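Local coordinates for angiotensin-converting enzyme (PDB 6S1Y), which probably hydrolyses peptide bonds as a zinc metalloprotease of the angiotensin-converting enzyme family, most likely cutting dipeptides from the C-terminal end of its substrates, at residues S115-A120 / A484-S489; E169-Y174 / Q478-P483; E141-H146 / Y154-W159; F122-D127 / C131-D136. All blocks are in the same frame, centred on the assembly; numbering follows the deposited sequence.

Contact 1: S115-A120 / A484-S489. With KSN ((2~{S})-2-[[(4~{S})-4-azanyl-5-oxidanyl-5-oxidanylidene-pentanoyl]amino]pentanedioic acid), chain H.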
# COMPACT_ATOMS: atom_id res chain seq x y z
N SER A 115 1.78 -3.56 -18.30
CA SER A 115 2.66 -4.46 -19.03
C SER A 115 4.02 -3.81 -19.26
O SER A 115 5.06 -4.48 -19.12
CB SER A 115 2.02 -4.81 -20.37
OG SER A 115 2.98 -5.43 -21.22
N ASN A 116 4.04 -2.54 -19.64
CA ASN A 116 5.30 -1.84 -19.86
C ASN A 116 6.12 -1.80 -18.58
O ASN A 116 7.34 -2.01 -18.60
CB ASN A 116 4.99 -0.43 -20.39
CG ASN A 116 6.20 0.44 -20.47
OD1 ASN A 116 6.47 1.24 -19.57
ND2 ASN A 116 6.96 0.32 -21.55
N TYR A 117 5.45 -1.59 -17.44
CA TYR A 117 6.12 -1.56 -16.14
C TYR A 117 6.72 -2.91 -15.79
O TYR A 117 7.88 -3.00 -15.37
CB TYR A 117 5.11 -1.12 -15.08
CG TYR A 117 5.61 -0.98 -13.66
CD1 TYR A 117 5.85 -2.12 -12.86
CD2 TYR A 117 5.79 0.27 -13.08
CE1 TYR A 117 6.27 -1.98 -11.56
CE2 TYR A 117 6.23 0.41 -11.76
CZ TYR A 117 6.47 -0.72 -11.01
OH TYR A 117 6.90 -0.59 -9.69
N ALA A 118 5.94 -3.98 -15.94
CA ALA A 118 6.38 -5.29 -15.48
C ALA A 118 7.47 -5.88 -16.36
O ALA A 118 8.26 -6.70 -15.89
CB ALA A 118 5.19 -6.25 -15.42
N LYS A 119 7.54 -5.47 -17.62
CA LYS A 119 8.46 -6.08 -18.57
C LYS A 119 9.78 -5.32 -18.74
O LYS A 119 10.63 -5.75 -19.51
CB LYS A 119 7.78 -6.20 -19.94
CG LYS A 119 6.74 -7.31 -20.06
CD LYS A 119 6.11 -7.30 -21.45
CE LYS A 119 5.46 -8.62 -21.80
NZ LYS A 119 5.23 -8.75 -23.28
N ALA A 120 9.98 -4.21 -18.04
CA ALA A 120 11.16 -3.40 -18.28
C ALA A 120 12.42 -4.12 -17.82
O ALA A 120 12.42 -4.75 -16.76
CB ALA A 120 11.05 -2.07 -17.55
N ALA A 484 5.85 5.62 -13.48
CA ALA A 484 6.97 4.88 -12.94
C ALA A 484 6.67 4.25 -11.59
O ALA A 484 7.52 3.56 -11.03
CB ALA A 484 8.19 5.80 -12.81
N LYS A 485 5.49 4.50 -11.04
CA LYS A 485 5.05 3.91 -9.78
C LYS A 485 3.95 2.91 -10.09
O LYS A 485 3.00 3.24 -10.82
CB LYS A 485 4.56 5.00 -8.82
CG LYS A 485 3.92 4.52 -7.55
CD LYS A 485 4.90 3.78 -6.67
CE LYS A 485 4.18 3.13 -5.48
NZ LYS A 485 5.02 2.05 -4.82
N TYR A 486 4.08 1.69 -9.55
CA TYR A 486 3.23 0.58 -9.96
C TYR A 486 1.77 0.98 -9.97
O TYR A 486 1.07 0.81 -10.97
CB TYR A 486 3.43 -0.66 -9.04
CG TYR A 486 2.43 -1.77 -9.37
CD1 TYR A 486 2.58 -2.55 -10.50
CD2 TYR A 486 1.32 -1.99 -8.57
CE1 TYR A 486 1.67 -3.55 -10.83
CE2 TYR A 486 0.39 -3.00 -8.90
CZ TYR A 486 0.58 -3.77 -10.03
OH TYR A 486 -0.31 -4.77 -10.38
N HIS A 487 1.29 1.52 -8.84
CA HIS A 487 -0.15 1.73 -8.67
C HIS A 487 -0.71 2.75 -9.66
O HIS A 487 -1.93 2.77 -9.88
CB HIS A 487 -0.45 2.18 -7.24
CG HIS A 487 0.02 1.21 -6.21
ND1 HIS A 487 1.34 0.87 -6.07
CD2 HIS A 487 -0.67 0.48 -5.30
CE1 HIS A 487 1.45 -0.02 -5.11
NE2 HIS A 487 0.25 -0.28 -4.63
N VAL A 488 0.13 3.59 -10.24
CA VAL A 488 -0.33 4.51 -11.26
C VAL A 488 -0.52 3.78 -12.58
O VAL A 488 -1.58 3.87 -13.21
CB VAL A 488 0.64 5.70 -11.38
CG1 VAL A 488 0.23 6.61 -12.53
CG2 VAL A 488 0.69 6.52 -10.09
N SER A 489 0.50 3.02 -13.00
CA SER A 489 0.40 2.22 -14.21
C SER A 489 -0.71 1.17 -14.13
O SER A 489 -1.25 0.77 -15.17
CB SER A 489 1.71 1.49 -14.49
OG SER A 489 2.65 2.30 -15.16
C10 KSN H . -2.90 -4.85 -6.02
C13 KSN H . -0.91 -4.49 -1.84
C17 KSN H . 3.86 -0.02 -2.00
C02 KSN H . 3.24 -0.64 -0.74
C03 KSN H . 2.12 -1.66 -0.98
C04 KSN H . 2.06 -2.31 -2.35
C05 KSN H . 2.20 -3.85 -2.36
C07 KSN H . -0.21 -4.26 -3.20
C08 KSN H . -0.90 -4.97 -4.36
C09 KSN H . -2.29 -4.40 -4.68
N01 KSN H . 2.71 0.41 0.14
N06 KSN H . 1.12 -4.75 -2.82
O11 KSN H . -2.14 -5.34 -6.92
O12 KSN H . -4.15 -4.74 -6.25
O14 KSN H . -0.61 -5.52 -1.17
O15 KSN H . -1.73 -3.67 -1.36
O16 KSN H . 3.24 -4.34 -2.04
O18 KSN H . 4.81 -0.64 -2.55
O19 KSN H . 3.49 1.07 -2.51
O HOH W 1 6.15 0.73 -7.03
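Tyr117, near the end of helix 100-119, pushes its ring against Tyr486 at the start of the short helix 486-489, beside the ligand pocket of this mainly helical angiotensin-converting enzyme fold, a pocket of which Tyr486 is part. The two aromatics form a T-shaped pair: the edge of the Tyr486 ring is directed at the face of Tyr117, with the centroids 5.6 Å apart and the planes turned 70° from each other. That same face also receives a CH-pi contact from Tyr486 CA, 3.9 Å from the centroid of the Tyr117 ring. With CG anti to the backbone N, a chi1 of -178° carries the Tyr117 ring over to the first turn of the other helix. Ala484 O lies near the plane of the ring, at its edge, 3.5 Å from Tyr117 CE2; the hydrogen bonds of this carbonyl come from the indole N-H groups of Trp253 and Trp159. Nearer the base of the ring, Ser489 OG approaches Tyr117 CB but bonds to Pro483 O. The hydroxyl of Tyr486 is held by Glu114, which fixes the far end of the ring that meets Tyr117. Lys485, at the N-cap position, sends its chain the other way; a bend at chi2 (65°) takes it into the pocket, where Gln255 OE1 accepts a bond from Lys485 NZ. One water ties the two sides together, 3.1 Å from Tyr117 OH and 2.8 Å from Lys485 NZ, which is its donor. Lys485 NZ also reaches the bound glutamyl dipeptide, giving a hydrogen bond of 2.9 Å to the carboxylate oxygen O19 of KSN.

Contact 2: E169-Y174 / Q478-P483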
# COMPACT_ATOMS: atom_id res chain seq x y z
N GLU A 169 0.46 8.26 -23.65
CA GLU A 169 -0.79 8.21 -24.40
C GLU A 169 -1.77 7.19 -23.83
O GLU A 169 -2.97 7.46 -23.74
CB GLU A 169 -0.49 7.90 -25.87
CG GLU A 169 0.69 8.73 -26.41
CD GLU A 169 0.68 8.85 -27.92
OE1 GLU A 169 1.02 9.94 -28.43
OE2 GLU A 169 0.33 7.85 -28.60
N SER A 170 -1.29 6.01 -23.43
CA SER A 170 -2.18 5.08 -22.75
C SER A 170 -2.74 5.70 -21.47
O SER A 170 -3.92 5.56 -21.17
CB SER A 170 -1.46 3.77 -22.41
OG SER A 170 -0.88 3.20 -23.58
N PHE A 171 -1.89 6.40 -20.71
CA PHE A 171 -2.38 7.09 -19.53
C PHE A 171 -3.46 8.10 -19.89
O PHE A 171 -4.49 8.19 -19.21
CB PHE A 171 -1.24 7.79 -18.80
CG PHE A 171 -1.67 8.53 -17.56
CD1 PHE A 171 -1.70 7.88 -16.33
CD2 PHE A 171 -2.02 9.86 -17.61
CE1 PHE A 171 -2.09 8.56 -15.17
CE2 PHE A 171 -2.42 10.54 -16.48
CZ PHE A 171 -2.44 9.90 -15.25
N GLN A 172 -3.25 8.89 -20.94
CA GLN A 172 -4.24 9.91 -21.29
C GLN A 172 -5.57 9.28 -21.65
O GLN A 172 -6.64 9.78 -21.28
CB GLN A 172 -3.72 10.78 -22.43
CG GLN A 172 -4.64 11.94 -22.78
CD GLN A 172 -4.86 12.86 -21.61
OE1 GLN A 172 -3.91 13.21 -20.89
NE2 GLN A 172 -6.10 13.25 -21.40
N LYS A 173 -5.52 8.15 -22.38
CA LYS A 173 -6.74 7.43 -22.71
C LYS A 173 -7.41 6.88 -21.46
O LYS A 173 -8.64 6.94 -21.33
CB LYS A 173 -6.41 6.30 -23.68
CG LYS A 173 -7.58 5.35 -23.96
CD LYS A 173 -8.74 6.07 -24.65
CE LYS A 173 -8.37 6.49 -26.07
NZ LYS A 173 -9.47 7.28 -26.70
N TYR A 174 -6.62 6.34 -20.54
CA TYR A 174 -7.18 5.84 -19.29
C TYR A 174 -7.88 6.93 -18.52
O TYR A 174 -8.96 6.72 -17.95
CB TYR A 174 -6.05 5.23 -18.46
CG TYR A 174 -6.19 5.32 -16.96
CD1 TYR A 174 -7.17 4.62 -16.27
CD2 TYR A 174 -5.27 6.05 -16.22
CE1 TYR A 174 -7.26 4.68 -14.89
CE2 TYR A 174 -5.35 6.11 -14.84
CZ TYR A 174 -6.33 5.42 -14.17
OH TYR A 174 -6.37 5.49 -12.78
N GLN A 478 8.56 16.87 -21.35
CA GLN A 478 8.76 15.75 -22.26
C GLN A 478 8.89 14.44 -21.49
O GLN A 478 8.63 13.37 -22.06
CB GLN A 478 10.00 15.97 -23.11
CG GLN A 478 9.87 17.14 -24.09
CD GLN A 478 11.22 17.73 -24.45
OE1 GLN A 478 11.41 18.95 -24.37
NE2 GLN A 478 12.16 16.87 -24.86
N ASP A 479 9.33 14.49 -20.23
CA ASP A 479 9.23 13.36 -19.33
C ASP A 479 7.80 13.25 -18.82
O ASP A 479 7.03 14.22 -18.89
CB ASP A 479 10.19 13.50 -18.15
CG ASP A 479 11.61 13.79 -18.60
OD1 ASP A 479 12.14 13.01 -19.42
OD2 ASP A 479 12.19 14.81 -18.14
N PHE A 480 7.43 12.06 -18.35
CA PHE A 480 6.12 11.91 -17.71
C PHE A 480 6.23 10.80 -16.65
O PHE A 480 6.05 9.62 -16.95
CB PHE A 480 5.02 11.62 -18.72
CG PHE A 480 3.69 11.33 -18.08
CD1 PHE A 480 3.12 12.24 -17.24
CD2 PHE A 480 3.04 10.15 -18.32
CE1 PHE A 480 1.91 11.98 -16.64
CE2 PHE A 480 1.82 9.89 -17.72
CZ PHE A 480 1.26 10.81 -16.88
N ASP A 481 6.50 11.20 -15.43
CA ASP A 481 7.07 10.31 -14.44
C ASP A 481 6.10 9.57 -13.52
O ASP A 481 6.49 8.54 -12.95
CB ASP A 481 8.07 11.13 -13.60
CG ASP A 481 9.31 11.51 -14.40
OD1 ASP A 481 9.78 10.63 -15.16
OD2 ASP A 481 9.80 12.68 -14.28
N PRO A 482 4.86 10.01 -13.37
CA PRO A 482 3.92 9.31 -12.45
C PRO A 482 3.78 7.82 -12.72
O PRO A 482 3.67 7.03 -11.77
CB PRO A 482 2.59 10.05 -12.68
CG PRO A 482 3.07 11.45 -12.99
CD PRO A 482 4.28 11.27 -13.86
N PRO A 483 3.74 7.38 -13.98
CA PRO A 483 3.52 5.93 -14.23
C PRO A 483 4.69 5.04 -13.81
O PRO A 483 4.54 3.82 -13.81
CB PRO A 483 3.28 5.85 -15.75
CG PRO A 483 2.90 7.26 -16.14
CD PRO A 483 3.71 8.15 -15.23
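Phe171 and Phe480 meet as a T-shaped pair, the edge of Phe480 directed at the face of Phe171. The phenyl of Phe171 can be followed outward from its helix. Its CB comes first and lies 3.9 Å from Phe480 CE2. The next atom, CG of Phe171, is 3.7 Å from that same CE2. Along one side of the ring the approach tightens: Phe171 CD2 is 3.5 Å from Phe480 CZ, and Phe171 CE2 follows at 3.7 Å from it. At the tip, Phe171 CZ has drawn back to 4.1 Å from Phe480 CZ, because the incoming carbon stands above the rim of the ring and not above its centre. The ring planes make an angle of 62°, and the centroids are 5.0 Å apart. Within the largely helical enzyme, this joins helix 168-184 to the loop that runs from strand 475-476 into helix 486-489. Both phenylalanines have CG anti to the backbone N, and this chi1 (-179° in Phe171, 175° in Phe480) sends each ring to the other segment. Phe480 is supported within its own loop, where Pro483 CD rests over one of its faces, and Tyr441 of helix 431-447 touches it too. Met113 of helix 100-119 also touches Phe171. The loop is pinned at Asp481, whose carboxylate forms a salt bridge with Arg475 and accepts a hydrogen bond from Trp460 NE1.

Contact 3: E141-H146 / Y154-W159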
# COMPACT_ATOMS: atom_id res chain seq x y z
N GLU A 141 17.44 -3.84 -5.00
CA GLU A 141 18.52 -4.13 -4.06
C GLU A 141 19.69 -3.21 -4.28
O GLU A 141 20.41 -2.88 -3.33
CB GLU A 141 18.92 -5.63 -4.17
CG GLU A 141 17.94 -6.53 -3.36
CD GLU A 141 18.08 -8.05 -3.57
OE1 GLU A 141 17.15 -8.78 -3.15
OE2 GLU A 141 19.10 -8.52 -4.14
N ILE A 142 19.90 -2.75 -5.51
CA ILE A 142 20.87 -1.69 -5.74
C ILE A 142 20.51 -0.44 -4.94
O ILE A 142 21.33 0.12 -4.22
CB ILE A 142 20.96 -1.39 -7.25
CG1 ILE A 142 21.50 -2.63 -7.97
CG2 ILE A 142 21.84 -0.17 -7.53
CD1 ILE A 142 21.30 -2.60 -9.46
N PHE A 143 19.26 0.02 -5.08
CA PHE A 143 18.85 1.19 -4.32
C PHE A 143 18.92 0.93 -2.82
O PHE A 143 19.35 1.79 -2.04
CB PHE A 143 17.46 1.65 -4.76
CG PHE A 143 17.50 2.60 -5.94
CD1 PHE A 143 17.51 2.12 -7.24
CD2 PHE A 143 17.60 3.96 -5.73
CE1 PHE A 143 17.59 2.99 -8.32
CE2 PHE A 143 17.69 4.84 -6.79
CZ PHE A 143 17.69 4.35 -8.11
N ALA A 144 18.57 -0.28 -2.39
CA ALA A 144 18.54 -0.55 -0.95
C ALA A 144 19.95 -0.50 -0.35
O ALA A 144 20.15 0.10 0.72
CB ALA A 144 17.88 -1.89 -0.66
N ASN A 145 20.95 -1.02 -1.05
CA ASN A 145 22.24 -1.31 -0.43
C ASN A 145 23.43 -0.56 -1.01
O ASN A 145 24.48 -0.54 -0.36
CB ASN A 145 22.56 -2.81 -0.53
CG ASN A 145 21.46 -3.69 0.04
OD1 ASN A 145 20.98 -4.60 -0.62
ND2 ASN A 145 21.05 -3.42 1.27
N HIS A 146 23.34 0.01 -2.21
CA HIS A 146 24.48 0.66 -2.83
C HIS A 146 24.50 2.15 -2.49
O HIS A 146 23.50 2.84 -2.69
CB HIS A 146 24.48 0.52 -4.35
CG HIS A 146 24.70 -0.87 -4.84
ND1 HIS A 146 25.29 -1.14 -6.06
CD2 HIS A 146 24.37 -2.08 -4.30
CE1 HIS A 146 25.34 -2.45 -6.24
NE2 HIS A 146 24.79 -3.04 -5.19
N TYR A 154 22.11 6.91 -12.39
CA TYR A 154 21.94 6.19 -13.65
C TYR A 154 20.70 5.30 -13.60
O TYR A 154 19.84 5.36 -14.48
CB TYR A 154 23.19 5.35 -13.96
CG TYR A 154 22.99 4.27 -15.02
CD1 TYR A 154 23.08 4.56 -16.37
CD2 TYR A 154 22.72 2.95 -14.65
CE1 TYR A 154 22.90 3.58 -17.33
CE2 TYR A 154 22.54 1.97 -15.60
CZ TYR A 154 22.64 2.29 -16.95
OH TYR A 154 22.46 1.31 -17.91
N TYR A 155 20.56 4.48 -12.55
CA TYR A 155 19.42 3.58 -12.53
C TYR A 155 18.12 4.33 -12.33
O TYR A 155 17.08 3.92 -12.85
CB TYR A 155 19.59 2.52 -11.44
CG TYR A 155 20.62 1.45 -11.79
CD1 TYR A 155 20.41 0.53 -12.82
CD2 TYR A 155 21.81 1.36 -11.07
CE1 TYR A 155 21.36 -0.44 -13.13
CE2 TYR A 155 22.75 0.41 -11.37
CZ TYR A 155 22.53 -0.49 -12.39
OH TYR A 155 23.50 -1.43 -12.65
N TRP A 156 18.13 5.40 -11.54
CA TRP A 156 16.92 6.21 -11.40
C TRP A 156 16.47 6.72 -12.76
O TRP A 156 15.31 6.55 -13.14
CB TRP A 156 17.18 7.36 -10.42
CG TRP A 156 15.96 8.12 -10.02
CD1 TRP A 156 15.32 8.06 -8.82
CD2 TRP A 156 15.25 9.09 -10.80
NE1 TRP A 156 14.24 8.94 -8.80
CE2 TRP A 156 14.18 9.57 -10.01
CE3 TRP A 156 15.41 9.59 -12.10
CZ2 TRP A 156 13.27 10.52 -10.48
CZ3 TRP A 156 14.49 10.54 -12.57
CH2 TRP A 156 13.45 10.99 -11.76
N VAL A 157 17.41 7.30 -13.52
CA VAL A 157 17.10 7.82 -14.85
C VAL A 157 16.63 6.72 -15.79
O VAL A 157 15.65 6.89 -16.53
CB VAL A 157 18.32 8.56 -15.42
CG1 VAL A 157 18.11 8.88 -16.92
CG2 VAL A 157 18.60 9.83 -14.60
N GLN A 158 17.34 5.58 -15.81
CA GLN A 158 16.90 4.44 -16.61
C GLN A 158 15.48 4.04 -16.27
O GLN A 158 14.64 3.87 -17.16
CB GLN A 158 17.84 3.26 -16.37
CG GLN A 158 19.22 3.46 -16.97
CD GLN A 158 19.23 3.27 -18.46
OE1 GLN A 158 18.61 2.33 -18.99
NE2 GLN A 158 19.94 4.15 -19.15
N TRP A 159 15.18 3.87 -14.98
CA TRP A 159 13.87 3.37 -14.58
C TRP A 159 12.76 4.30 -15.05
O TRP A 159 11.79 3.86 -15.68
CB TRP A 159 13.80 3.19 -13.06
CG TRP A 159 12.41 2.81 -12.64
CD1 TRP A 159 11.46 3.61 -12.07
CD2 TRP A 159 11.78 1.52 -12.81
NE1 TRP A 159 10.29 2.91 -11.87
CE2 TRP A 159 10.47 1.63 -12.31
CE3 TRP A 159 12.22 0.29 -13.33
CZ2 TRP A 159 9.59 0.55 -12.31
CZ3 TRP A 159 11.34 -0.77 -13.34
CH2 TRP A 159 10.04 -0.63 -12.84
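Phe143 CA and Tyr155 CA, 8.6 Å from each other, are the nearest pair of alpha carbons across a helical hairpin, in which helix 135-145 turns back, after a short connection, as helix 149-163. The two local axes come within 11.4 Å and run roughly antiparallel, their directions 145° apart. This rather wide spacing is filled by long side chains, Ile142 and Phe143 on one helix meeting Tyr155 and Trp156 on the other. Tyr155 is the central layer of a small sandwich: Tyr154 CD2 from its own helix lies over the middle of one face of the ring, and the opposite face takes Ile142. The branch of Ile142 that carries this contact is CG1, anti to the carbonyl carbon (chi1 -64°), whose terminal CD1 makes a CH-pi contact 4.0 Å from the centroid of the Tyr155 ring. The other branch, CG2, reaches the rim at Tyr155 CD2. The phenol oxygen of Tyr155 is not left to these apolar neighbours; its partner is Tyr125 N, in the loop ahead of helix 135-145. Phe143 follows a different line, its ring leaving the helix surface so that the far end inserts between the bases of two residues on the facing helix. Its CE1 is 3.7 Å from Tyr155 CB. Trp156 turns its indole away toward Tyr160, with which it stacks, and leaves its CB and backbone to Phe143. There Trp156 N lies in the plane of the Phe143 ring, at its edge, 3.6 Å from Phe143 CZ.

Contact 4: F122-D127 / C131-D136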
# COMPACT_ATOMS: atom_id res chain seq x y z
N PHE A 122 17.04 -3.77 -17.94
CA PHE A 122 18.04 -2.71 -17.94
C PHE A 122 19.44 -3.27 -18.07
O PHE A 122 19.73 -4.37 -17.59
CB PHE A 122 17.92 -1.88 -16.66
CG PHE A 122 16.55 -1.34 -16.45
CD1 PHE A 122 16.16 -0.15 -17.05
CD2 PHE A 122 15.62 -2.04 -15.69
CE1 PHE A 122 14.87 0.35 -16.87
CE2 PHE A 122 14.34 -1.54 -15.50
CZ PHE A 122 13.96 -0.35 -16.10
N CYS A 123 20.31 -2.47 -18.69
CA CYS A 123 21.73 -2.77 -18.76
C CYS A 123 22.45 -2.29 -17.50
O CYS A 123 22.15 -1.23 -16.94
CB CYS A 123 22.35 -2.10 -19.99
SG CYS A 123 21.73 -2.75 -21.57
N ALA A 124 23.41 -3.08 -17.05
CA ALA A 124 24.11 -2.75 -15.82
C ALA A 124 24.96 -1.50 -16.02
O ALA A 124 25.47 -1.22 -17.12
CB ALA A 124 24.99 -3.92 -15.37
N TYR A 125 25.06 -0.72 -14.94
CA TYR A 125 25.92 0.46 -14.93
C TYR A 125 27.33 0.03 -15.32
O TYR A 125 27.93 -0.82 -14.65
CB TYR A 125 25.89 1.10 -13.54
CG TYR A 125 26.67 2.39 -13.38
CD1 TYR A 125 26.34 3.52 -14.09
CD2 TYR A 125 27.72 2.48 -12.47
CE1 TYR A 125 27.03 4.70 -13.93
CE2 TYR A 125 28.42 3.66 -12.30
CZ TYR A 125 28.06 4.77 -13.04
OH TYR A 125 28.74 5.97 -12.91
N GLY A 126 27.84 0.60 -16.40
CA GLY A 126 29.19 0.32 -16.84
C GLY A 126 29.38 -0.97 -17.61
O GLY A 126 30.50 -1.22 -18.09
N ASP A 127 28.34 -1.81 -17.75
CA ASP A 127 28.44 -3.06 -18.52
C ASP A 127 27.25 -3.25 -19.46
O ASP A 127 26.26 -3.87 -19.09
CB ASP A 127 28.57 -4.25 -17.58
CG ASP A 127 28.83 -5.55 -18.34
OD1 ASP A 127 29.07 -5.48 -19.56
OD2 ASP A 127 28.78 -6.63 -17.73
N CYS A 131 22.31 -7.14 -19.54
CA CYS A 131 21.11 -6.34 -19.72
C CYS A 131 19.87 -7.14 -19.35
O CYS A 131 18.81 -6.99 -19.97
CB CYS A 131 21.04 -5.83 -21.16
SG CYS A 131 22.43 -4.71 -21.62
N ASP A 132 19.97 -7.97 -18.31
CA ASP A 132 18.84 -8.72 -17.79
C ASP A 132 18.39 -8.23 -16.41
O ASP A 132 17.67 -8.95 -15.70
CB ASP A 132 19.17 -10.22 -17.74
CG ASP A 132 20.30 -10.55 -16.77
OD1 ASP A 132 21.18 -9.68 -16.55
OD2 ASP A 132 20.31 -11.68 -16.23
N LEU A 133 18.79 -7.02 -16.01
CA LEU A 133 18.39 -6.48 -14.72
C LEU A 133 16.93 -6.05 -14.72
O LEU A 133 16.46 -5.44 -15.68
CB LEU A 133 19.27 -5.28 -14.35
CG LEU A 133 20.71 -5.54 -13.90
CD1 LEU A 133 21.53 -6.10 -15.03
CD2 LEU A 133 21.33 -4.24 -13.39
N SER A 134 16.22 -6.37 -13.65
CA SER A 134 14.84 -5.97 -13.45
C SER A 134 14.70 -5.16 -12.16
O SER A 134 15.62 -5.13 -11.33
CB SER A 134 13.89 -7.18 -13.36
OG SER A 134 14.04 -8.05 -14.45
N LEU A 135 13.53 -4.53 -12.00
CA LEU A 135 13.17 -3.96 -10.71
C LEU A 135 13.31 -4.99 -9.60
O LEU A 135 13.93 -4.74 -8.56
CB LEU A 135 11.72 -3.45 -10.76
CG LEU A 135 11.19 -2.93 -9.42
CD1 LEU A 135 12.07 -1.75 -8.96
CD2 LEU A 135 9.72 -2.52 -9.51
N ASP A 136 12.73 -6.17 -9.81
CA ASP A 136 12.63 -7.21 -8.79
C ASP A 136 13.48 -8.38 -9.27
O ASP A 136 13.07 -9.10 -10.19
CB ASP A 136 11.17 -7.63 -8.60
CG ASP A 136 10.83 -7.99 -7.12
OD1 ASP A 136 11.69 -8.61 -6.42
OD2 ASP A 136 9.70 -7.67 -6.66
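Cys123 and Cys131 are joined by a disulfide that closes a small surface loop, SG to SG 2.1 Å, with a right-handed twist about the S-S bond (chi3 102°). Leu133 lays its side chain along the facing backbone: its CB stands 3.4 Å from Phe122 O, and its two branches go on to Ala124, CD2 lying 4.0 Å from Ala124 CA and CD1 4.1 Å from Ala124 CB. Phe122 comes to Leu133 from the other direction. A chi1 of -55° sets its ring beside the facing carbonyl, with Phe122 CD2 3.5 Å from Leu133 O. Under these side chains Phe122 and Leu133 pair their backbones in a single antiparallel, hydrogen-bonded bridge. The bond from Phe122 N to Leu133 O is 2.9 Å long but rather bent (131° at the hydrogen), while that from Leu133 N to Phe122 O is longer and somewhat straighter. Phe122 O also receives a CH...O contact from Cys131 CA at 3.2 Å, and the two segments run close together beside the disulfide. From Ala124 to Asp127 a type II turn reverses the chain, with Gly126 at positive phi and Asp127 N bonded back to Ala124 O. The loop links helix 100-119 to helix 135-145 and lies against helix 149-163 as well. Phe122 touches Leu139 of helix 135-145 and Ala162 of helix 149-163, while Leu133 settles on Leu139 and Tyr155 of those same two helices.

How the contacts relate
Contacts 2, 3 and 4 all lie, along the chain, within the long loop closed by contact 1, which alone of the four includes residues of the ligand pocket; its Tyr486 side chain is about 10 Å from the zinc ion. Contact 1 joins contact 3 through the rings of Tyr117 and Trp159, with Tyr117 CE2 3.4 Å from Trp159 CZ2, and packs on contact 2 where Val488 CB is 3.3 Å from Pro482 O. Contacts 3 and 4 share helix 135-145, their centres 10 Å apart; Tyr154 OH is 2.7 Å from Cys123 O. Contacts 2 and 4 do not touch, with nearest atoms about 9 Å apart. The Phe143 side chain of contact 3 is about 13 Å from KSN.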